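Putative cytoplasmic protein (PDB 2GK3) is of unknown function but forms a hexamer and carries a putative glutamine amidotransferase domain of the class I glutaminase clan. Local coordinates at residues Glu168-Glu173 and Val201-Asn206; His174-Gly179 and Pro208-Gly213; Asn178-Tyr183 and Trp239-Asp244; Val185-Asn190 and Trp231-Phe236. All coordinates share one frame; numbering follows the deposited sequence.

Contact 1. Residues Glu168-Glu173 and Val201-Asn206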
# COMPACT_ATOMS: atom_id res chain seq x y z
N GLU E 168 25.06 -21.14 22.69
CA GLU E 168 25.94 -21.79 23.65
C GLU E 168 25.17 -22.24 24.87
O GLU E 168 24.24 -21.55 25.32
CB GLU E 168 27.06 -20.84 24.08
CG GLU E 168 28.23 -20.84 23.10
CD GLU E 168 29.09 -19.61 23.20
OE1 GLU E 168 30.00 -19.45 22.35
OE2 GLU E 168 28.87 -18.80 24.13
N ALA E 169 25.52 -23.42 25.40
CA ALA E 169 24.89 -23.88 26.63
C ALA E 169 25.64 -23.32 27.83
O ALA E 169 26.86 -23.49 27.96
CB ALA E 169 24.82 -25.40 26.67
N VAL E 170 24.91 -22.59 28.68
CA VAL E 170 25.46 -22.14 29.97
C VAL E 170 24.96 -23.00 31.14
O VAL E 170 25.53 -22.94 32.25
CB VAL E 170 25.21 -20.63 30.26
CG1 VAL E 170 26.02 -19.76 29.30
CG2 VAL E 170 23.74 -20.29 30.21
N SER E 171 23.91 -23.78 30.90
CA SER E 171 23.53 -24.87 31.80
C SER E 171 23.27 -26.15 31.02
O SER E 171 22.11 -26.58 30.93
CB SER E 171 22.28 -24.51 32.60
OG SER E 171 22.49 -23.32 33.34
N PRO E 172 24.36 -26.78 30.50
CA PRO E 172 24.27 -27.97 29.63
C PRO E 172 23.77 -29.24 30.35
O PRO E 172 23.49 -30.25 29.71
CB PRO E 172 25.71 -28.14 29.13
CG PRO E 172 26.57 -27.53 30.19
CD PRO E 172 25.76 -26.39 30.75
N GLU E 173 23.65 -29.19 31.67
CA GLU E 173 23.10 -30.31 32.47
C GLU E 173 21.59 -30.17 32.70
O GLU E 173 20.96 -31.09 33.25
CB GLU E 173 23.83 -30.44 33.82
CG GLU E 173 24.86 -29.31 34.15
CD GLU E 173 24.24 -27.90 34.35
OE1 GLU E 173 24.78 -26.94 33.76
OE2 GLU E 173 23.24 -27.76 35.10
N VAL E 201 19.44 -20.94 30.24
CA VAL E 201 20.01 -22.23 29.88
C VAL E 201 20.94 -22.16 28.67
O VAL E 201 21.95 -22.85 28.61
CB VAL E 201 18.87 -23.28 29.67
CG1 VAL E 201 19.41 -24.58 29.11
CG2 VAL E 201 18.13 -23.51 30.99
N LEU E 202 20.60 -21.31 27.70
CA LEU E 202 21.40 -21.12 26.50
C LEU E 202 21.57 -19.64 26.28
O LEU E 202 20.68 -18.85 26.62
CB LEU E 202 20.69 -21.71 25.26
CG LEU E 202 20.34 -23.21 25.11
CD1 LEU E 202 19.76 -23.45 23.71
CD2 LEU E 202 21.57 -24.10 25.34
N THR E 203 22.68 -19.25 25.68
CA THR E 203 22.94 -17.85 25.37
C THR E 203 23.35 -17.71 23.92
O THR E 203 23.68 -18.69 23.25
CB THR E 203 24.09 -17.27 26.22
OG1 THR E 203 25.25 -18.06 25.97
CG2 THR E 203 23.76 -17.29 27.73
N ILE E 204 23.34 -16.48 23.44
CA ILE E 204 23.68 -16.17 22.09
C ILE E 204 24.33 -14.80 22.20
O ILE E 204 23.73 -13.90 22.79
CB ILE E 204 22.37 -16.18 21.22
CG1 ILE E 204 22.67 -16.09 19.72
CG2 ILE E 204 21.34 -15.12 21.70
CD1 ILE E 204 21.42 -16.29 18.83
N ASN E 205 25.56 -14.64 21.73
CA ASN E 205 26.27 -13.34 21.81
C ASN E 205 26.30 -12.84 23.25
O ASN E 205 26.22 -11.63 23.53
CB ASN E 205 25.60 -12.33 20.88
CG ASN E 205 26.41 -11.06 20.66
OD1 ASN E 205 27.65 -11.08 20.68
ND2 ASN E 205 25.71 -9.94 20.42
N ASN E 206 26.39 -13.79 24.18
CA ASN E 206 26.32 -13.53 25.61
C ASN E 206 24.96 -12.99 26.12
O ASN E 206 24.83 -12.70 27.31
CB ASN E 206 27.51 -12.67 26.08
CG ASN E 206 28.86 -13.32 25.76
OD1 ASN E 206 29.12 -14.47 26.11
ND2 ASN E 206 29.72 -12.59 25.07
O HOH W 1 26.66 -16.86 23.96
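The flat peptide group that ends in V201 O receives two backbone amides of 168-173, both from the same face of its plane. V170 N stands above that plane, 37° out of it, with 3.0 Å between V170 N and V201 O; S171 N is tilted less and gives the straighter bond, at 3.2 Å from V201 O. The carbonyl of E168 is used differently: T203 N lies in its plane, 2.8 Å from E168 O, and the same oxygen takes a CA-H...O contact from L202 CA at 3.1 Å. E168 N returns a bond to T203 O. Strands 164-169 and 199-204 are thereby paired antiparallel, with E168 and T203 a hydrogen-bonded pair and A169 and L202 a non-hydrogen-bonded one. Next to this, a classic bulge sets V201 and L202 together opposite the single residue L210 of strand 207-215. On the sheet face of A169 and L202, L202 CD2 lies 3.7 Å from A169 CB, and Y183 touches both side chains. Just past the strand end, V170 crosses T203 at about a right angle, with V170 CG1 3.7 Å from T203 CG2. T203 OG1 sits between its own backbone N and carbonyl carbon (chi1 58°), where a water joins it at 2.7 Å; that water also donates to E168 OE2 and accepts from N206 N.

Contact 2. Residues His174-Gly179 and Pro208-Gly213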
# COMPACT_ATOMS: atom_id res chain seq x y z
N HIS E 174 21.03 -29.03 32.30
CA HIS E 174 19.60 -28.80 32.44
C HIS E 174 18.86 -29.87 31.63
O HIS E 174 19.24 -30.13 30.48
CB HIS E 174 19.24 -27.39 31.94
CG HIS E 174 17.84 -26.97 32.27
ND1 HIS E 174 16.75 -27.40 31.55
CD2 HIS E 174 17.36 -26.16 33.24
CE1 HIS E 174 15.65 -26.87 32.06
NE2 HIS E 174 15.99 -26.12 33.09
N PRO E 175 17.84 -30.52 32.22
CA PRO E 175 17.08 -31.61 31.57
C PRO E 175 16.71 -31.37 30.10
O PRO E 175 16.80 -32.30 29.30
CB PRO E 175 15.79 -31.70 32.40
CG PRO E 175 16.11 -31.10 33.71
CD PRO E 175 17.34 -30.24 33.59
N VAL E 176 16.32 -30.14 29.74
CA VAL E 176 15.87 -29.82 28.38
C VAL E 176 16.98 -29.98 27.33
O VAL E 176 16.74 -30.45 26.21
CB VAL E 176 15.25 -28.41 28.32
CG1 VAL E 176 15.16 -27.89 26.89
CG2 VAL E 176 13.88 -28.40 28.97
N VAL E 177 18.19 -29.61 27.70
CA VAL E 177 19.30 -29.57 26.74
C VAL E 177 20.39 -30.61 27.00
O VAL E 177 21.34 -30.74 26.22
CB VAL E 177 19.93 -28.16 26.70
CG1 VAL E 177 18.89 -27.11 26.28
CG2 VAL E 177 20.56 -27.82 28.06
N ASN E 178 20.26 -31.34 28.10
CA ASN E 178 21.26 -32.34 28.45
C ASN E 178 21.56 -33.30 27.29
O ASN E 178 20.64 -33.90 26.71
CB ASN E 178 20.87 -33.08 29.72
CG ASN E 178 21.93 -34.08 30.16
OD1 ASN E 178 23.02 -33.70 30.56
ND2 ASN E 178 21.60 -35.36 30.09
N GLY E 179 22.84 -33.42 26.93
CA GLY E 179 23.27 -34.31 25.86
C GLY E 179 23.41 -33.67 24.49
O GLY E 179 23.94 -34.31 23.58
N PRO E 208 20.77 -13.72 26.79
CA PRO E 208 20.02 -14.97 26.99
C PRO E 208 19.39 -15.45 25.67
O PRO E 208 19.01 -14.62 24.81
CB PRO E 208 18.93 -14.59 28.01
CG PRO E 208 18.91 -13.14 28.07
CD PRO E 208 20.19 -12.59 27.54
N LEU E 209 19.30 -16.77 25.51
CA LEU E 209 18.63 -17.37 24.34
C LEU E 209 17.47 -18.29 24.76
O LEU E 209 16.36 -18.19 24.21
CB LEU E 209 19.63 -18.12 23.44
CG LEU E 209 19.06 -18.95 22.27
CD1 LEU E 209 18.32 -18.08 21.26
CD2 LEU E 209 20.16 -19.74 21.57
N LEU E 210 17.73 -19.18 25.71
CA LEU E 210 16.67 -20.03 26.26
C LEU E 210 16.55 -19.78 27.75
O LEU E 210 17.52 -19.94 28.48
CB LEU E 210 16.95 -21.51 25.97
CG LEU E 210 15.88 -22.54 26.36
CD1 LEU E 210 14.50 -22.29 25.67
CD2 LEU E 210 16.39 -23.95 26.08
N VAL E 211 15.35 -19.40 28.19
CA VAL E 211 15.10 -18.97 29.57
C VAL E 211 13.82 -19.62 30.11
O VAL E 211 12.78 -19.58 29.44
CB VAL E 211 14.95 -17.42 29.68
CG1 VAL E 211 14.68 -16.99 31.14
CG2 VAL E 211 16.19 -16.69 29.12
N PHE E 212 13.92 -20.20 31.31
CA PHE E 212 12.77 -20.84 31.97
C PHE E 212 12.36 -20.09 33.23
O PHE E 212 13.20 -19.62 33.99
CB PHE E 212 13.08 -22.32 32.30
CG PHE E 212 13.25 -23.19 31.07
CD1 PHE E 212 12.14 -23.73 30.44
CD2 PHE E 212 14.51 -23.41 30.53
CE1 PHE E 212 12.29 -24.49 29.29
CE2 PHE E 212 14.67 -24.18 29.39
CZ PHE E 212 13.56 -24.72 28.77
N GLY E 213 11.06 -19.96 33.45
CA GLY E 213 10.59 -19.39 34.70
C GLY E 213 9.29 -19.97 35.18
O GLY E 213 8.84 -21.01 34.69
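H174 and F212 form the aromatic part of this buried contact. Their planes are almost parallel (11°), but the rings are strongly offset with little overlap, and the centroids are 5.0 Å apart. H174 CE1 lies over one face of the phenyl ring, 3.9 Å from F212 CE2, while P175 CD packs against one face of the imidazole. The aliphatic contacts run tip to tip: V176 CG2 comes to 3.7 Å from F212 CZ, and V177 CG1 meets L210 CD2 at 4.0 Å. A chi1 of -174° sets L210 CG anti to its backbone N, and CD2 beyond it does the touching; V176 CG1 approaches the same L210 CD2 more loosely. No hydrogen bond links the two segments; the polar bonds shape the loop itself. H174 O accepts from both V177 N and N178 N, coiling the chain into a tight turn, and a weak bond runs from V176 N to H174 ND1 (3.3 Å). F252 of helix 242-253 adds a third ring, edge-to-face with F212. The arrangement is the hydrophobic packing of an alpha/beta domain, in which a loop and a helix together cover side chains of strand 207-215.

Contact 3. Residues Asn178-Tyr183 and Trp239-Asp244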
# COMPACT_ATOMS: atom_id res chain seq x y z
N ASN E 178 20.26 -31.34 28.10
CA ASN E 178 21.26 -32.34 28.45
C ASN E 178 21.56 -33.30 27.29
O ASN E 178 20.64 -33.90 26.71
CB ASN E 178 20.87 -33.08 29.72
CG ASN E 178 21.93 -34.08 30.16
OD1 ASN E 178 23.02 -33.70 30.56
ND2 ASN E 178 21.60 -35.36 30.09
N GLY E 179 22.84 -33.42 26.93
CA GLY E 179 23.27 -34.31 25.86
C GLY E 179 23.41 -33.67 24.49
O GLY E 179 23.94 -34.31 23.58
N PHE E 180 22.94 -32.43 24.34
CA PHE E 180 22.98 -31.73 23.04
C PHE E 180 24.42 -31.35 22.75
O PHE E 180 25.21 -31.15 23.68
CB PHE E 180 22.13 -30.45 23.07
CG PHE E 180 20.62 -30.68 23.11
CD1 PHE E 180 20.07 -31.93 23.44
CD2 PHE E 180 19.76 -29.61 22.88
CE1 PHE E 180 18.67 -32.12 23.49
CE2 PHE E 180 18.37 -29.78 22.94
CZ PHE E 180 17.83 -31.05 23.25
N SER E 181 24.76 -31.22 21.47
CA SER E 181 26.12 -30.85 21.09
C SER E 181 26.10 -30.17 19.74
O SER E 181 25.07 -30.18 19.06
CB SER E 181 27.03 -32.08 21.01
OG SER E 181 26.60 -32.98 19.98
N ASP E 182 27.23 -29.59 19.35
CA ASP E 182 27.39 -28.99 18.03
C ASP E 182 26.26 -27.99 17.73
O ASP E 182 25.52 -28.11 16.73
CB ASP E 182 27.50 -30.09 16.95
CG ASP E 182 28.03 -29.57 15.63
OD1 ASP E 182 28.68 -28.49 15.61
OD2 ASP E 182 27.81 -30.24 14.60
N TYR E 183 26.13 -27.02 18.62
CA TYR E 183 25.12 -25.99 18.53
C TYR E 183 25.21 -25.18 17.24
O TYR E 183 26.30 -24.81 16.80
CB TYR E 183 25.19 -25.07 19.76
CG TYR E 183 24.47 -25.64 20.96
CD1 TYR E 183 25.16 -26.33 21.95
CD2 TYR E 183 23.07 -25.48 21.11
CE1 TYR E 183 24.49 -26.86 23.07
CE2 TYR E 183 22.40 -26.00 22.23
CZ TYR E 183 23.12 -26.69 23.19
OH TYR E 183 22.46 -27.18 24.29
N TRP E 239 19.58 -29.54 12.38
CA TRP E 239 20.35 -29.88 13.57
C TRP E 239 19.68 -31.10 14.23
O TRP E 239 18.45 -31.12 14.38
CB TRP E 239 20.39 -28.66 14.50
CG TRP E 239 21.22 -28.78 15.74
CD1 TRP E 239 22.52 -29.16 15.81
CD2 TRP E 239 20.81 -28.47 17.08
NE1 TRP E 239 22.95 -29.13 17.11
CE2 TRP E 239 21.92 -28.71 17.92
CE3 TRP E 239 19.61 -28.02 17.66
CZ2 TRP E 239 21.87 -28.51 19.30
CZ3 TRP E 239 19.56 -27.82 19.03
CH2 TRP E 239 20.68 -28.06 19.84
N PRO E 240 20.47 -32.13 14.59
CA PRO E 240 19.95 -33.39 15.15
C PRO E 240 19.09 -33.21 16.39
O PRO E 240 18.27 -34.07 16.71
CB PRO E 240 21.22 -34.15 15.51
CG PRO E 240 22.22 -33.65 14.60
CD PRO E 240 21.93 -32.19 14.45
N PHE E 241 19.28 -32.09 17.09
CA PHE E 241 18.55 -31.86 18.34
C PHE E 241 17.43 -30.82 18.21
O PHE E 241 16.88 -30.37 19.22
CB PHE E 241 19.53 -31.51 19.46
CG PHE E 241 20.57 -32.58 19.72
CD1 PHE E 241 20.23 -33.77 20.36
CD2 PHE E 241 21.90 -32.40 19.32
CE1 PHE E 241 21.19 -34.77 20.60
CE2 PHE E 241 22.86 -33.38 19.56
CZ PHE E 241 22.51 -34.57 20.19
N TYR E 242 17.08 -30.46 16.98
CA TYR E 242 16.01 -29.49 16.77
C TYR E 242 14.72 -29.97 17.42
O TYR E 242 14.09 -29.22 18.19
CB TYR E 242 15.81 -29.26 15.28
CG TYR E 242 14.82 -28.19 14.88
CD1 TYR E 242 15.19 -26.84 14.83
CD2 TYR E 242 13.54 -28.53 14.49
CE1 TYR E 242 14.28 -25.85 14.42
CE2 TYR E 242 12.62 -27.56 14.09
CZ TYR E 242 12.98 -26.23 14.05
OH TYR E 242 12.05 -25.29 13.64
N THR E 243 14.35 -31.22 17.14
CA THR E 243 13.08 -31.77 17.60
C THR E 243 13.06 -31.87 19.09
O THR E 243 12.09 -31.43 19.73
CB THR E 243 12.77 -33.18 16.98
OG1 THR E 243 12.57 -33.05 15.56
CG2 THR E 243 11.51 -33.78 17.59
N ASP E 244 14.12 -32.45 19.66
CA ASP E 244 14.22 -32.66 21.10
C ASP E 244 14.20 -31.35 21.87
O ASP E 244 13.65 -31.29 22.95
CB ASP E 244 15.48 -33.45 21.47
CG ASP E 244 15.46 -34.88 20.95
OD1 ASP E 244 14.37 -35.39 20.55
OD2 ASP E 244 16.55 -35.50 20.95
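F180 and F241 make two reciprocal CH-pi contacts: F180 CA sits over the centre of the F241 ring, 3.9 Å from its centroid, and F241 CB sits over the centre of the F180 ring, 3.8 Å from that centroid. The two side chains slide past each other in opposite directions, so the rings, tilted by only 16°, are displaced and each covers the other's backbone end. F241 CB serves a second ring as well, lying over one face of the W239 indole toward its rim. It sits in the corner made by the F180 and W239 rings, whose planes are 84° apart. With Y183 these residues form an aromatic cluster, joining the loop between strands 164-169 and 185-194 to the start of helix 242-253. There a type I beta turn from W239 to Y242 leads in and F241 holds the N-cap position. W239 CH2 touches two of the rings: it lies 3.5 Å from F180 CD2 and 3.6 Å from Y183 CE2. The polar end of the indole grips the loop backbone. W239 NE1 donates to S181 O at 3.1 Å, a bond lying in both the carbonyl plane and the ring plane; D182 O is nearer, 2.8 Å from W239 NE1, but so far off the N-H line that this second bond is weak. On the helix, D244 CB packs against F180 CZ at 3.8 Å. S181 N comes obliquely to F241 CE2, 3.5 Å away.

Contact 4. Residues Val185-Asn190 and Trp231-Phe236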
# COMPACT_ATOMS: atom_id res chain seq x y z
N VAL E 185 24.28 -22.17 14.15
CA VAL E 185 24.34 -20.74 13.96
C VAL E 185 22.92 -20.16 13.75
O VAL E 185 22.03 -20.82 13.20
CB VAL E 185 25.33 -20.46 12.79
CG1 VAL E 185 25.02 -19.19 12.04
CG2 VAL E 185 26.79 -20.45 13.33
N PHE E 186 22.74 -18.93 14.24
CA PHE E 186 21.51 -18.14 14.11
C PHE E 186 21.87 -16.82 13.51
O PHE E 186 22.98 -16.32 13.74
CB PHE E 186 20.87 -17.90 15.48
CG PHE E 186 20.44 -19.14 16.15
CD1 PHE E 186 21.37 -19.93 16.83
CD2 PHE E 186 19.11 -19.56 16.06
CE1 PHE E 186 20.99 -21.13 17.41
CE2 PHE E 186 18.71 -20.75 16.63
CZ PHE E 186 19.65 -21.54 17.32
N LEU E 187 20.94 -16.24 12.75
CA LEU E 187 21.23 -15.00 12.02
C LEU E 187 20.67 -13.75 12.72
O LEU E 187 20.68 -12.64 12.17
CB LEU E 187 20.80 -15.14 10.56
CG LEU E 187 21.82 -15.63 9.49
CD1 LEU E 187 22.98 -16.48 9.99
CD2 LEU E 187 21.16 -16.33 8.35
N GLY E 188 20.22 -13.93 13.96
CA GLY E 188 19.55 -12.86 14.68
C GLY E 188 18.73 -13.36 15.85
O GLY E 188 18.50 -14.56 15.98
N TYR E 189 18.33 -12.43 16.71
CA TYR E 189 17.55 -12.74 17.90
C TYR E 189 16.96 -11.46 18.49
O TYR E 189 17.41 -10.36 18.15
CB TYR E 189 18.40 -13.49 18.95
CG TYR E 189 19.57 -12.70 19.52
CD1 TYR E 189 19.47 -12.08 20.77
CD2 TYR E 189 20.78 -12.61 18.84
CE1 TYR E 189 20.54 -11.37 21.32
CE2 TYR E 189 21.87 -11.91 19.37
CZ TYR E 189 21.74 -11.29 20.61
OH TYR E 189 22.79 -10.57 21.14
N ASN E 190 15.96 -11.63 19.35
CA ASN E 190 15.42 -10.55 20.17
C ASN E 190 16.24 -10.44 21.45
O ASN E 190 16.40 -11.43 22.18
CB ASN E 190 13.96 -10.80 20.53
CG ASN E 190 13.04 -10.79 19.33
OD1 ASN E 190 12.63 -11.84 18.84
ND2 ASN E 190 12.69 -9.60 18.85
N TRP E 231 16.30 -15.96 10.73
CA TRP E 231 17.08 -16.07 11.97
C TRP E 231 17.41 -17.52 12.33
O TRP E 231 18.55 -17.81 12.71
CB TRP E 231 16.35 -15.43 13.13
CG TRP E 231 16.44 -13.97 13.17
CD1 TRP E 231 17.06 -13.15 12.26
CD2 TRP E 231 15.84 -13.11 14.15
NE1 TRP E 231 16.90 -11.84 12.63
CE2 TRP E 231 16.17 -11.79 13.79
CE3 TRP E 231 15.08 -13.34 15.31
CZ2 TRP E 231 15.75 -10.69 14.55
CZ3 TRP E 231 14.67 -12.23 16.06
CH2 TRP E 231 14.98 -10.94 15.68
N GLY E 232 16.40 -18.40 12.24
CA GLY E 232 16.63 -19.84 12.34
C GLY E 232 17.22 -20.32 11.03
O GLY E 232 16.57 -20.24 9.98
N THR E 233 18.46 -20.80 11.06
CA THR E 233 19.14 -21.22 9.84
C THR E 233 18.73 -22.62 9.42
O THR E 233 18.25 -23.39 10.24
CB THR E 233 20.66 -21.18 9.98
OG1 THR E 233 21.04 -21.99 11.11
CG2 THR E 233 21.13 -19.75 10.16
N GLN E 234 18.94 -22.94 8.14
CA GLN E 234 18.73 -24.29 7.63
C GLN E 234 19.54 -25.27 8.47
O GLN E 234 19.09 -26.39 8.72
CB GLN E 234 19.15 -24.40 6.16
CG GLN E 234 18.23 -23.69 5.16
CD GLN E 234 16.75 -24.00 5.42
OE1 GLN E 234 16.30 -25.16 5.34
NE2 GLN E 234 15.99 -22.95 5.76
N GLN E 235 20.72 -24.84 8.89
CA GLN E 235 21.56 -25.63 9.79
C GLN E 235 20.86 -25.90 11.13
O GLN E 235 20.98 -26.99 11.70
CB GLN E 235 22.90 -24.93 9.98
CG GLN E 235 23.82 -25.55 11.02
CD GLN E 235 25.09 -24.77 11.20
OE1 GLN E 235 25.34 -24.22 12.27
NE2 GLN E 235 25.89 -24.68 10.15
N PHE E 236 20.12 -24.92 11.62
CA PHE E 236 19.37 -25.11 12.85
C PHE E 236 18.20 -26.09 12.66
O PHE E 236 17.95 -26.94 13.51
CB PHE E 236 18.92 -23.75 13.40
CG PHE E 236 18.03 -23.84 14.60
CD1 PHE E 236 18.33 -24.71 15.65
CD2 PHE E 236 16.91 -23.03 14.70
CE1 PHE E 236 17.51 -24.78 16.78
CE2 PHE E 236 16.08 -23.08 15.82
CZ PHE E 236 16.38 -23.96 16.86
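V185 and T233 meet where a helix N-cap abuts a strand: T233 holds the N-cap position of helix 234-237, and its hydroxyl ties the helix to strand 185-194. T233 OG1 donates to V185 O at 2.6 Å and accepts from F236 N at 3.1 Å, so both its roles are filled. The other polar atom of the V185 backbone is also satisfied: V185 N donates to Q235 OE1 at 3.0 Å, from a position tilted out of the amide plane. Q235 reaches back from the helix with an extended chain, CG anti to its backbone N (chi1 173°). L187 N donates to W231 O at 2.9 Å. The polar atoms around the indole have partners outside the two segments: W231 NE1 bonds E160 OE1, while N190 OD1 accepts from G126 N and N190 ND2 bonds D157 OD1. W231 N bonds a glycerol that probably came from the crystallisation medium, and V185 also packs on I103 of the second subunit. Among the rings, the edge of F186 points at the face of F236, with F186 CE2 3.5 Å from F236 CD2. N190 meets the indole at its edge, N190 OD1 lying 3.5 Å from W231 CZ3. The backbone of G188 and Y189 covers one indole face, and G188 CA, which carries no side chain, stands 3.4 Å from the centroid of the W231 five-membered ring.

How the contacts relate
Contacts 2 and 4 are buried, contact 1 is partly buried and contact 3 lies at the surface. Contacts 1 and 2 share a boundary along neighbouring strands 199-204 and 207-215, where L202 O and L209 N probably hydrogen-bond, yet contact 1 is built largely from backbone bonds and contact 2 wholly from side-chain packing. Contacts 2 and 3 use successive parts of one loop, holding it to a strand and to the start of helix 242-253; Y183 touches V177 and, in contact 1, L202. Contact 4, its centre about 14 Å from that of contact 3, mixes hydrogen bonds at a helix N-cap with aromatic packing, joins the helix just before 242-253 to strand 185-194, and alone touches another subunit.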